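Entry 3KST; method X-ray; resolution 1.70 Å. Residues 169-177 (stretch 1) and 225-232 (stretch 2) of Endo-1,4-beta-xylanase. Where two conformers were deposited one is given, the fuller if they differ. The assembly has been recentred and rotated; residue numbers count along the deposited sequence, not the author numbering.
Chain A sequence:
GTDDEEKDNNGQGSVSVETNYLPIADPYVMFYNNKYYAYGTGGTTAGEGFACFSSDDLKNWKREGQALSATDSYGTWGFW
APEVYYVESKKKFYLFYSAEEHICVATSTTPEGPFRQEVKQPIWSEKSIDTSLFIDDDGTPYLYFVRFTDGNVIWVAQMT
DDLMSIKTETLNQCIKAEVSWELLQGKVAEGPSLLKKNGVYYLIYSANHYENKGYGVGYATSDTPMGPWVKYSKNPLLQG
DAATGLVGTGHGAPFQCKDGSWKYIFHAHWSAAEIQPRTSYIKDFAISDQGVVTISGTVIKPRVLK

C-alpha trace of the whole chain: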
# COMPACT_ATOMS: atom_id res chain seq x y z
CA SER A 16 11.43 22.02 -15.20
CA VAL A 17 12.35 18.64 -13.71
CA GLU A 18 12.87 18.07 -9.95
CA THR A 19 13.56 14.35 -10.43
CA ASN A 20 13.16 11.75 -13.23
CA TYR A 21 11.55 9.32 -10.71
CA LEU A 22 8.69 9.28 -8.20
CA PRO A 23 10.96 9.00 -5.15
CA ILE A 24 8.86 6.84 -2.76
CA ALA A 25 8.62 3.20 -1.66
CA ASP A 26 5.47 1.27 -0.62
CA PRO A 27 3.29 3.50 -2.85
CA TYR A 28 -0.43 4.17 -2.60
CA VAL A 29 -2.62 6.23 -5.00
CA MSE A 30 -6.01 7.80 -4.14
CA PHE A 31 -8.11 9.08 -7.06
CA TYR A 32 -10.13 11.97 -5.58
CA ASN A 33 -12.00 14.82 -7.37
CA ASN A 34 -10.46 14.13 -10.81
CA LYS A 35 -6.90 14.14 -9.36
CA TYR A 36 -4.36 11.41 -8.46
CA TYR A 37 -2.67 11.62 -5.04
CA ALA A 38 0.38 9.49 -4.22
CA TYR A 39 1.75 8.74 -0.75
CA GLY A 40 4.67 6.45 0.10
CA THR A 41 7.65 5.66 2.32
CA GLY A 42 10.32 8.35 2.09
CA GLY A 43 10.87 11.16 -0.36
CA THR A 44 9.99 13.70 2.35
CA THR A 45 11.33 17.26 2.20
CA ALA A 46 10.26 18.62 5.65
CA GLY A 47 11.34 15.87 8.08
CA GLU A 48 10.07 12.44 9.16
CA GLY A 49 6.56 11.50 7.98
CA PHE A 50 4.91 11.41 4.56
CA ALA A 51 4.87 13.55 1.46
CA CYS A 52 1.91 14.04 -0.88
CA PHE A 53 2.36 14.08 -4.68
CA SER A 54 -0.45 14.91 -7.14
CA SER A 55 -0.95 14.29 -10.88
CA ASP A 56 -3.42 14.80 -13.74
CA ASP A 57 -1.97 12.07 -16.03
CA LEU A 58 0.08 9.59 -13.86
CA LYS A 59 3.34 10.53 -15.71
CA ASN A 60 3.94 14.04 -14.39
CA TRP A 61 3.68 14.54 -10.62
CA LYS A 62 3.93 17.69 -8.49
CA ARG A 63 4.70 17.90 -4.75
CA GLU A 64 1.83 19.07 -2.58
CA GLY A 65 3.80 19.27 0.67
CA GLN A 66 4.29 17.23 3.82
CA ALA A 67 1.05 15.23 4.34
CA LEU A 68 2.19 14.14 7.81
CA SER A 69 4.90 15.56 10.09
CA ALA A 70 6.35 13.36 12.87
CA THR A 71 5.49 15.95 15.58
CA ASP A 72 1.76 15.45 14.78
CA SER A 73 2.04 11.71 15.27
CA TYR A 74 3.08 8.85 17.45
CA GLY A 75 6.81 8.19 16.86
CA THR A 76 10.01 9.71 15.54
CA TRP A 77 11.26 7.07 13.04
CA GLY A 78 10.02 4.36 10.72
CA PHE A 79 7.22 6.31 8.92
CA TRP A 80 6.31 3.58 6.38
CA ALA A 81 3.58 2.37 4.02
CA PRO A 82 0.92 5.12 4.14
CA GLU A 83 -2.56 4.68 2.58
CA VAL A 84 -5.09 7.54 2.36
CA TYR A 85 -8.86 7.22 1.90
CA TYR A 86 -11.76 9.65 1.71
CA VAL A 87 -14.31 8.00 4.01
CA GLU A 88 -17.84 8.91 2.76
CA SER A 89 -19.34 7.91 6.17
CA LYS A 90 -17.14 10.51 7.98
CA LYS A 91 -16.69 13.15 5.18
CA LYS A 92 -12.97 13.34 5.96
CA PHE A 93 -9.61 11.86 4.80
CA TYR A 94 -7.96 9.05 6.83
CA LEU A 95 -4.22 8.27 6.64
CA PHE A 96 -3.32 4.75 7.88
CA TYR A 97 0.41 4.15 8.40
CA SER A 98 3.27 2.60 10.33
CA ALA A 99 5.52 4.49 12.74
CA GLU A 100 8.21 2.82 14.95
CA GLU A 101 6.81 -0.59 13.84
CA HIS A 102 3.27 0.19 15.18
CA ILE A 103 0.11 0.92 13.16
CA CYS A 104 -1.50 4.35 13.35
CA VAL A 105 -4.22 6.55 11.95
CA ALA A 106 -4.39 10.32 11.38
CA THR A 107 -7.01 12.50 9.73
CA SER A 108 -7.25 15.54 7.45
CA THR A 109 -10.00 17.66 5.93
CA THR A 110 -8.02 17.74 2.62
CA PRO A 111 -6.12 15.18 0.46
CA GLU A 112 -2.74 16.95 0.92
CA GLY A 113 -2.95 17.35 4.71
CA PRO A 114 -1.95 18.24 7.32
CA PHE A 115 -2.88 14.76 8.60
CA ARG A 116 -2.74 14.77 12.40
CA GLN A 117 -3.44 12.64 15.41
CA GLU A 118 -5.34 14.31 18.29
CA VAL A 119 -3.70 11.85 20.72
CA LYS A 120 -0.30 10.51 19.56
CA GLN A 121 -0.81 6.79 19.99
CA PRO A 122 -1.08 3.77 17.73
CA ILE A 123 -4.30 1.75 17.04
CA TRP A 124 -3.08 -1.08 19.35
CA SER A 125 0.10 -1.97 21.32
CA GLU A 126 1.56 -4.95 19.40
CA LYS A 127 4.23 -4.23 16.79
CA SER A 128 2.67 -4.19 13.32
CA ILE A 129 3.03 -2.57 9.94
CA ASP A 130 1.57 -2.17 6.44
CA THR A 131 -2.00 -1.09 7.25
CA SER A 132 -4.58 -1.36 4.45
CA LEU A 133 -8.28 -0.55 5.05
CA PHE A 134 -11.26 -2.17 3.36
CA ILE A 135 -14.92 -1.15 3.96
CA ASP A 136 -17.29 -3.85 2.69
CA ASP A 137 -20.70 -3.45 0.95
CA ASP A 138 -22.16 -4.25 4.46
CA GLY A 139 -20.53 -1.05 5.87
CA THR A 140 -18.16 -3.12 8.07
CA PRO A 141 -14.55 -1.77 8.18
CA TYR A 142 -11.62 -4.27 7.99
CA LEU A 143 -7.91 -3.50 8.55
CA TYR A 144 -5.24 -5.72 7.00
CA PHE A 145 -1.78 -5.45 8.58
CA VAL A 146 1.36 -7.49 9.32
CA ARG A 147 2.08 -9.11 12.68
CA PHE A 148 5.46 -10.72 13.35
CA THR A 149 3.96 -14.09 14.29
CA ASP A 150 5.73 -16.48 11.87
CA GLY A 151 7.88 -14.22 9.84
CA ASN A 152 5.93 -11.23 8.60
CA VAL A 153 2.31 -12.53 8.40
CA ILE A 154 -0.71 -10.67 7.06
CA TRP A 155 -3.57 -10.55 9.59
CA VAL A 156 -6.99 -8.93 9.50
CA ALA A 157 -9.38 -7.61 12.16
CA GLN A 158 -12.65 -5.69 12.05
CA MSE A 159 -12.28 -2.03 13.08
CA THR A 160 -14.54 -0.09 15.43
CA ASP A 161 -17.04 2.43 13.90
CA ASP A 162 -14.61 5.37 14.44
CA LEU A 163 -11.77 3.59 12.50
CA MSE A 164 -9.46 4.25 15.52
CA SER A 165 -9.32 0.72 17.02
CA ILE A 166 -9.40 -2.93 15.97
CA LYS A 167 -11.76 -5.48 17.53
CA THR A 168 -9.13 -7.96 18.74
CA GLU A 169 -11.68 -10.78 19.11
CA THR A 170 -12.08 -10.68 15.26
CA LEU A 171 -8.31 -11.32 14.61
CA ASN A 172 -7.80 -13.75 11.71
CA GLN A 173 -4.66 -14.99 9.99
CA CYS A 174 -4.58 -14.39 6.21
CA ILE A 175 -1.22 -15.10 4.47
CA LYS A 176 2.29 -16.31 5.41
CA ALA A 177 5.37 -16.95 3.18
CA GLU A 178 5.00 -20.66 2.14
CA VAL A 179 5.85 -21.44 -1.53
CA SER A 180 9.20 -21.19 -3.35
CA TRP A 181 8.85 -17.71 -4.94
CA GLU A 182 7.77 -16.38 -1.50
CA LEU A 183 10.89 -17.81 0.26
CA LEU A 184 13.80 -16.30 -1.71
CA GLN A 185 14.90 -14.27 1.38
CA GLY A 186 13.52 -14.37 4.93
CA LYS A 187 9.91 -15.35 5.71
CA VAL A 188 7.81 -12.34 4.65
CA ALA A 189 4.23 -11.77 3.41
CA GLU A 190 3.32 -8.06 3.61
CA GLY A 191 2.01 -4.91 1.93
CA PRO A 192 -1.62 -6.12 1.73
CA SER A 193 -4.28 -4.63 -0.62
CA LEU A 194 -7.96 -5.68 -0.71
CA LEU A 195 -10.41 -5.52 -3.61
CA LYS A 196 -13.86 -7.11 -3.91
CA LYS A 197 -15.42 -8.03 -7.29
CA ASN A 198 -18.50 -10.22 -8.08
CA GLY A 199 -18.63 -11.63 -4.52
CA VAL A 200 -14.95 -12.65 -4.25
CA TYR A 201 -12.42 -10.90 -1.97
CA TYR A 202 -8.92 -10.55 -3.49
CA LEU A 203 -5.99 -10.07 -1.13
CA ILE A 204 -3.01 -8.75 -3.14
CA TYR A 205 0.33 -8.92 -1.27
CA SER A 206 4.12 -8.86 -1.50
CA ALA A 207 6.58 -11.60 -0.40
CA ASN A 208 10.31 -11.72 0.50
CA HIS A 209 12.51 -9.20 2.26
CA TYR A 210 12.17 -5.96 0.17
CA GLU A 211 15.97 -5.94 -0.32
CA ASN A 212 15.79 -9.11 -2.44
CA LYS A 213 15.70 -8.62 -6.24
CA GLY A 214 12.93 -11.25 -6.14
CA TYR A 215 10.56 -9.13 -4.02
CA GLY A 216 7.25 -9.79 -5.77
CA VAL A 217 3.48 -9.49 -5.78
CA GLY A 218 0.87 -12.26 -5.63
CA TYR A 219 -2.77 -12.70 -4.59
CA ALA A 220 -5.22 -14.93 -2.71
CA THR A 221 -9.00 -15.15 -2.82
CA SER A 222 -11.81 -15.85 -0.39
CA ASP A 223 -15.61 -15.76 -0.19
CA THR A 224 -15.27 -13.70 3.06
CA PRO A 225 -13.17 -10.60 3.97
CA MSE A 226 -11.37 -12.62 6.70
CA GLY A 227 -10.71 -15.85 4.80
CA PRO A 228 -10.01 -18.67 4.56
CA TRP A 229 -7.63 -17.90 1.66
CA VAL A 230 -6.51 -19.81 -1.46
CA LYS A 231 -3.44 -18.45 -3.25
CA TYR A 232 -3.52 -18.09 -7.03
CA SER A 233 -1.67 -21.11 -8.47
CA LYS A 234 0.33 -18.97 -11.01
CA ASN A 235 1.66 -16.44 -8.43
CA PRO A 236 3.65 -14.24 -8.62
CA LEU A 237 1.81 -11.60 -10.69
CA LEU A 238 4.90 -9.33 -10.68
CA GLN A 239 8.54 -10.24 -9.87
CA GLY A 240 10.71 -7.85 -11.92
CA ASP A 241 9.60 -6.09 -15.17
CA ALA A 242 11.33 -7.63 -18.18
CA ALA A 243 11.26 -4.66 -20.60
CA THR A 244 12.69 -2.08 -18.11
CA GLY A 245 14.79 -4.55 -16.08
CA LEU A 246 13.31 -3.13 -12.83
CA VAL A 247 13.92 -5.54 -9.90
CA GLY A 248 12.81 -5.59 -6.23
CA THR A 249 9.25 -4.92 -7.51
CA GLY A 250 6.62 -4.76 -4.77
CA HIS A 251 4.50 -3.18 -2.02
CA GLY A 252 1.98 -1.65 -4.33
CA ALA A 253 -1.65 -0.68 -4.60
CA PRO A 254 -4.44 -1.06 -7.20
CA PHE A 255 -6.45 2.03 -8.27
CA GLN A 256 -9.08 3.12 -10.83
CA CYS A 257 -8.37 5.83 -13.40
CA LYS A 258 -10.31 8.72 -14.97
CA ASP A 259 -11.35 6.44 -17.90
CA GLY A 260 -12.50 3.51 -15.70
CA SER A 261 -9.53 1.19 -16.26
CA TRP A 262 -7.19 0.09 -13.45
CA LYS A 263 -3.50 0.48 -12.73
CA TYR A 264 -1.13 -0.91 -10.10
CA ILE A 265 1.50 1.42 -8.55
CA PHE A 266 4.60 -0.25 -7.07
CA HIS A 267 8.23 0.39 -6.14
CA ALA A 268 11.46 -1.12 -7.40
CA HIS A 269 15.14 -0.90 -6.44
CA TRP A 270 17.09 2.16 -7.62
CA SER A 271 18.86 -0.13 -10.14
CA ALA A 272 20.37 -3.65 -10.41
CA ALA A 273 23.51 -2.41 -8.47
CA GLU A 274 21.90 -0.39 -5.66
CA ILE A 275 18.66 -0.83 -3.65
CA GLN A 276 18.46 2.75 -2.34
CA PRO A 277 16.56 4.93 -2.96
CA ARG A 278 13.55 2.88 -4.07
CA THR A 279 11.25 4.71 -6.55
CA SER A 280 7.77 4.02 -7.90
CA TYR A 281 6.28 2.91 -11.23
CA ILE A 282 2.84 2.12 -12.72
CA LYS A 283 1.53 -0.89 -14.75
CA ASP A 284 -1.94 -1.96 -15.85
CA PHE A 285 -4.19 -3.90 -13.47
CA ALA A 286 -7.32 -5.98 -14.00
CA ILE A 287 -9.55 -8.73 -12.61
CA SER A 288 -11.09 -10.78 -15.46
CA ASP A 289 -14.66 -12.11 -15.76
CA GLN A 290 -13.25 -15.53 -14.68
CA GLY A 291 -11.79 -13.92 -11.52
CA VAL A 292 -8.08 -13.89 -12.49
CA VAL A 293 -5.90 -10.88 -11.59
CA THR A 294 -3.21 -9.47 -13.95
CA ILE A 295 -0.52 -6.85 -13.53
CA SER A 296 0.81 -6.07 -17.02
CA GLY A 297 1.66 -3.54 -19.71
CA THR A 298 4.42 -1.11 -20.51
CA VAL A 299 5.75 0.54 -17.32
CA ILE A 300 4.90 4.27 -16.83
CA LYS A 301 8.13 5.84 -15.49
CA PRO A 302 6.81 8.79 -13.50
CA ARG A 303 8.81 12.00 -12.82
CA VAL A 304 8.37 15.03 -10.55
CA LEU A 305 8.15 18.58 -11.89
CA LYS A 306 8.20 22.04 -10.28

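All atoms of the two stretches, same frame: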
# COMPACT_ATOMS: atom_id res chain seq x y z
N GLU A 169 -10.98 -9.50 19.20
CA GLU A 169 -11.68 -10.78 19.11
C GLU A 169 -11.97 -11.24 17.66
O GLU A 169 -12.31 -12.40 17.45
CB GLU A 169 -12.99 -10.77 19.93
CG GLU A 169 -14.22 -10.02 19.35
CD GLU A 169 -14.17 -8.49 19.38
OE1 GLU A 169 -13.26 -7.88 20.00
OE2 GLU A 169 -15.10 -7.91 18.78
N THR A 170 -11.88 -10.34 16.68
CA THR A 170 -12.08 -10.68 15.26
C THR A 170 -10.76 -10.99 14.52
O THR A 170 -10.80 -11.27 13.31
CB THR A 170 -12.85 -9.59 14.50
OG1 THR A 170 -12.03 -8.42 14.37
CG2 THR A 170 -14.18 -9.25 15.23
N LEU A 171 -9.61 -10.97 15.22
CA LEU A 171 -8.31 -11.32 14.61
C LEU A 171 -8.38 -12.65 13.85
O LEU A 171 -8.90 -13.65 14.37
CB LEU A 171 -7.15 -11.38 15.60
CG LEU A 171 -6.57 -10.02 15.99
CD1 LEU A 171 -5.82 -10.07 17.30
CD2 LEU A 171 -5.65 -9.52 14.80
N ASN A 172 -7.90 -12.60 12.61
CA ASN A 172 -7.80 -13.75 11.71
C ASN A 172 -6.50 -13.70 10.93
O ASN A 172 -6.07 -12.63 10.49
CB ASN A 172 -8.96 -13.75 10.70
CG ASN A 172 -10.19 -14.43 11.24
OD1 ASN A 172 -10.32 -15.66 11.15
ND2 ASN A 172 -11.14 -13.64 11.73
N GLN A 173 -5.90 -14.86 10.74
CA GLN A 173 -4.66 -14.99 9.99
C GLN A 173 -4.95 -15.20 8.50
O GLN A 173 -5.67 -16.15 8.12
CB GLN A 173 -3.80 -16.13 10.55
CG GLN A 173 -2.54 -16.33 9.72
CD GLN A 173 -1.65 -17.36 10.32
OE1 GLN A 173 -1.16 -17.18 11.42
NE2 GLN A 173 -1.37 -18.42 9.56
N CYS A 174 -4.33 -14.36 7.66
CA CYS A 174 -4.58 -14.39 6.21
C CYS A 174 -3.51 -15.14 5.37
O CYS A 174 -3.82 -16.15 4.75
CB CYS A 174 -4.74 -12.96 5.63
SG CYS A 174 -5.93 -11.89 6.52
N ILE A 175 -2.29 -14.61 5.35
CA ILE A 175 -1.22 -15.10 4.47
C ILE A 175 0.17 -15.10 5.12
O ILE A 175 0.56 -14.13 5.76
CB ILE A 175 -1.13 -14.18 3.19
CG1 ILE A 175 -2.44 -14.13 2.37
CG2 ILE A 175 0.03 -14.60 2.31
CD1 ILE A 175 -2.83 -15.44 1.82
N LYS A 176 0.88 -16.22 5.02
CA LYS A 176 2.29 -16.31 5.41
C LYS A 176 3.12 -16.81 4.21
O LYS A 176 2.56 -17.36 3.26
CB LYS A 176 2.50 -17.09 6.71
CG LYS A 176 2.10 -18.52 6.79
CD LYS A 176 2.15 -18.90 8.27
CE LYS A 176 2.45 -20.33 8.54
NZ LYS A 176 2.20 -20.56 10.01
N ALA A 177 4.43 -16.54 4.25
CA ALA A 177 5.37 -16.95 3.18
C ALA A 177 5.52 -18.48 3.25
O ALA A 177 5.98 -19.02 4.28
CB ALA A 177 6.68 -16.24 3.35
N PRO A 225 -14.28 -11.54 3.79
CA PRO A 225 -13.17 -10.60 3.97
C PRO A 225 -12.06 -11.11 4.92
O PRO A 225 -10.94 -10.61 4.84
CB PRO A 225 -13.84 -9.33 4.55
CG PRO A 225 -15.30 -9.61 4.60
CD PRO A 225 -15.46 -11.11 4.56
N MSE A 226 -12.36 -12.09 5.77
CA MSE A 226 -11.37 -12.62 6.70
C MSE A 226 -11.07 -14.10 6.45
O MSE A 226 -10.79 -14.84 7.37
CB MSE A 226 -11.79 -12.34 8.13
CG MSE A 226 -12.04 -10.87 8.40
SE MSE A 226 -12.11 -10.47 10.26
CE MSE A 226 -13.65 -11.56 10.66
N GLY A 227 -11.08 -14.51 5.18
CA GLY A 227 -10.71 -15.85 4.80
C GLY A 227 -11.78 -16.90 4.95
O GLY A 227 -12.96 -16.54 5.07
N PRO A 228 -11.39 -18.20 4.85
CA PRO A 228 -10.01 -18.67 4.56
C PRO A 228 -9.55 -18.36 3.12
O PRO A 228 -10.38 -18.15 2.24
CB PRO A 228 -10.08 -20.17 4.83
CG PRO A 228 -11.52 -20.50 4.59
CD PRO A 228 -12.26 -19.34 5.18
N TRP A 229 -8.24 -18.36 2.91
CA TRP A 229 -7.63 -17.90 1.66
C TRP A 229 -6.92 -18.96 0.82
O TRP A 229 -6.17 -19.78 1.37
CB TRP A 229 -6.59 -16.82 1.97
CG TRP A 229 -7.14 -15.71 2.77
CD1 TRP A 229 -7.19 -15.62 4.12
CD2 TRP A 229 -7.76 -14.54 2.25
NE1 TRP A 229 -7.78 -14.43 4.50
CE2 TRP A 229 -8.17 -13.76 3.37
CE3 TRP A 229 -8.04 -14.07 0.95
CZ2 TRP A 229 -8.82 -12.53 3.22
CZ3 TRP A 229 -8.70 -12.86 0.81
CH2 TRP A 229 -9.09 -12.10 1.94
N VAL A 230 -7.19 -18.93 -0.50
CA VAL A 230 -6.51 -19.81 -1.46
C VAL A 230 -5.68 -18.92 -2.38
O VAL A 230 -6.19 -17.99 -2.99
CB VAL A 230 -7.46 -20.76 -2.25
CG1 VAL A 230 -8.28 -21.62 -1.28
CG2 VAL A 230 -8.35 -20.00 -3.23
N LYS A 231 -4.38 -19.20 -2.43
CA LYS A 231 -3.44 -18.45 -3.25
C LYS A 231 -3.59 -18.85 -4.69
O LYS A 231 -3.83 -20.04 -4.98
CB LYS A 231 -1.98 -18.71 -2.81
CG LYS A 231 -1.58 -18.00 -1.51
CD LYS A 231 -0.28 -18.54 -0.96
CE LYS A 231 0.14 -17.87 0.36
NZ LYS A 231 1.35 -18.46 0.97
N TYR A 232 -3.52 -17.86 -5.57
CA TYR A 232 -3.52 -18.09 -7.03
C TYR A 232 -2.35 -19.04 -7.36
O TYR A 232 -1.22 -18.82 -6.90
CB TYR A 232 -3.36 -16.74 -7.72
CG TYR A 232 -3.25 -16.77 -9.23
CD1 TYR A 232 -4.15 -17.51 -10.01
CD2 TYR A 232 -2.28 -16.01 -9.88
CE1 TYR A 232 -4.04 -17.51 -11.42
CE2 TYR A 232 -2.18 -15.98 -11.25
CZ TYR A 232 -3.05 -16.72 -12.02
OH TYR A 232 -2.86 -16.66 -13.39

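The two stretches run in nearly the same direction, 17° apart. Stretch 2 contributes side chains; stretch 1 contributes both side chains and backbone carbonyls. A single hydrogen bond joins them: Lys231 NZ donates to Lys176 O at 2.8 Å. Lys231 starts sideways, with chi1 m, but chi2 to chi4 are all t. This extended chain carries the ammonium group to the carbonyl, and on the way Lys231 CE packs on Ile175 CG2 at 3.8 Å.

Trp229 points toward stretch 1, with chi1 m and chi2 89°. Cys174 and Ile175 both contact it. Cys174 CB lies 3.9 Å from Trp229 CD1, and Cys174 SG sits 4.6 Å from the centroid of the five-membered ring, in an oblique position. Ile175 is m at both chi angles. Its CB points sideways, yet CD1 comes to 4.0 Å from Trp229 CB.

At the other end lies Met226, a selenomethionine with rotamers m, t, m. Its SE is 3.4 Å from Thr170 O, and its CE is 3.4 Å from Asn172 ND2. That amide is held within its own stretch: Asn172 ND2 donates to Thr170 O at 2.9 Å.

Gly227 has phi 82°, which favours glycine. An ideal CB there would clash with Trp229 NE1, at 2.8 Å. The peptide bond before Pro228 is cis.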